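Side-chain contact in excinuclease ABC, subunit A. (Deinococcus radiodurans, PDB 2VF7), which probably binds DNA and hydrolyses ATP as a zinc-containing UvrA-type ABC ATPase taking part in damage recognition for excision repair: residues G683-I686 with A687-L690. The protein carries 1 engineered substitution. Sequence-based numbering, arbitrary orientation.
Sequences GKNI and ADVL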
loop_
_atom_site.group_PDB
_atom_site.type_symbol
_atom_site.label_atom_id
_atom_site.label_comp_id
_atom_site.label_asym_id
_atom_site.label_seq_id
_atom_site.Cartn_x
_atom_site.Cartn_y
_atom_site.Cartn_z
ATOM N N GLY A 683 -27.613 34.591 17.527
ATOM C CA GLY A 683 -27.694 34.204 16.112
ATOM C C GLY A 683 -26.581 33.306 15.581
ATOM O O GLY A 683 -26.436 33.165 14.362
ATOM N N LYS A 684 -25.801 32.706 16.491
ATOM C CA LYS A 684 -24.766 31.722 16.157
ATOM C C LYS A 684 -24.972 30.389 16.891
ATOM O O LYS A 684 -25.193 30.389 18.099
ATOM C CB LYS A 684 -23.394 32.270 16.557
ATOM C CG LYS A 684 -22.921 33.459 15.738
ATOM C CD LYS A 684 -21.397 33.495 15.626
ATOM C CE LYS A 684 -20.938 34.743 14.850
ATOM N NZ LYS A 684 -21.771 34.984 13.631
ATOM N N ASN A 685 -24.885 29.250 16.198
ATOM C CA ASN A 685 -24.910 27.962 16.914
ATOM C C ASN A 685 -23.530 27.687 17.483
ATOM O O ASN A 685 -22.662 28.526 17.347
ATOM C CB ASN A 685 -25.517 26.782 16.103
ATOM C CG ASN A 685 -24.796 26.506 14.773
ATOM O OD1 ASN A 685 -23.579 26.570 14.691
ATOM N ND2 ASN A 685 -25.562 26.197 13.734
ATOM N N ILE A 686 -23.314 26.558 18.147
ATOM C CA ILE A 686 -22.035 26.339 18.830
ATOM C C ILE A 686 -20.915 26.015 17.827
ATOM O O ILE A 686 -19.731 26.217 18.120
ATOM C CB ILE A 686 -22.136 25.237 19.952
ATOM C CG1 ILE A 686 -20.826 25.122 20.756
ATOM C CG2 ILE A 686 -22.504 23.864 19.360
ATOM C CD1 ILE A 686 -20.477 26.321 21.716
ATOM N N ALA A 687 -21.301 25.503 16.659
ATOM C CA ALA A 687 -20.382 25.189 15.567
ATOM C C ALA A 687 -20.097 26.460 14.799
ATOM O O ALA A 687 -19.028 26.600 14.201
ATOM C CB ALA A 687 -21.008 24.148 14.642
ATOM N N ASP A 688 -21.063 27.387 14.822
ATOM C CA ASP A 688 -20.883 28.716 14.249
ATOM C C ASP A 688 -19.765 29.416 14.989
ATOM O O ASP A 688 -18.934 30.065 14.344
ATOM C CB ASP A 688 -22.154 29.565 14.307
ATOM C CG ASP A 688 -23.130 29.291 13.156
ATOM O OD1 ASP A 688 -24.339 29.384 13.402
ATOM O OD2 ASP A 688 -22.716 29.013 12.012
ATOM N N VAL A 689 -19.697 29.272 16.321
ATOM C CA VAL A 689 -18.587 29.904 17.055
ATOM C C VAL A 689 -17.230 29.210 16.881
ATOM O O VAL A 689 -16.234 29.861 16.719
ATOM C CB VAL A 689 -18.881 30.284 18.578
ATOM C CG1 VAL A 689 -20.367 30.660 18.843
ATOM C CG2 VAL A 689 -18.377 29.271 19.573
ATOM N N LEU A 690 -17.191 27.889 16.917
ATOM C CA LEU A 690 -15.956 27.152 16.667
ATOM C C LEU A 690 -15.360 27.332 15.269
ATOM O O LEU A 690 -14.160 27.226 15.121
ATOM C CB LEU A 690 -16.159 25.690 16.990
ATOM C CG LEU A 690 -16.392 25.427 18.478
ATOM C CD1 LEU A 690 -17.002 24.063 18.675
ATOM C CD2 LEU A 690 -15.078 25.570 19.270
#
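Asn685 and Asp688 are brought together by their first torsions: the Asn685 side chain stands between its own backbone N and carbonyl carbon (chi1 58°), which swings its amide over the start of the helix, while the Asp688 carboxylate, turned anti to its carbonyl carbon (chi1 -83°), reaches back toward the residue before the first turn. OD1 of Asn685 takes the backbone N of Asp688 at 2.6 Å, the donor lying nearly along the C=O axis though the bond is bent at the hydrogen, and a weak second bond comes from Ala687 N at 3.2 Å. In return, Asp688 OD1 accepts from Asn685 N at 2.9 Å in an almost straight bond, met on the anti side of the carboxylate. This reciprocal pairing is a capping box at the N-terminus of helix 686-690. Asparagine suits the N-cap because its short amide offers an acceptor to amides that have no earlier helical carbonyl; aspartate suits the third helical position because it can reach back to the N-cap amide, and its negative charge would probably be favoured by the helix dipole. Amide and carboxylate lie stacked, their planes only 5° apart. With an alanine at Asn685, the amides of Asp688 and Ala687 would probably lose their side-chain acceptor and the carboxylate the flat group stacked on it. Lysine suits position 684 because its aliphatic root can pack here, Lys684 CB lying 3.7 Å from Asp688 CB, while its amine leads away. Behind the cap, Val689 N bonds to Asn685 O and Leu690 N to Ile686 O, beginning the regular helical pattern. Branched, apolar Ile686 suits the buried side: its CD1 meets Val689 CG2 at 4.2 Å, and it packs with Leu690 against Phe609 of helix 609-617.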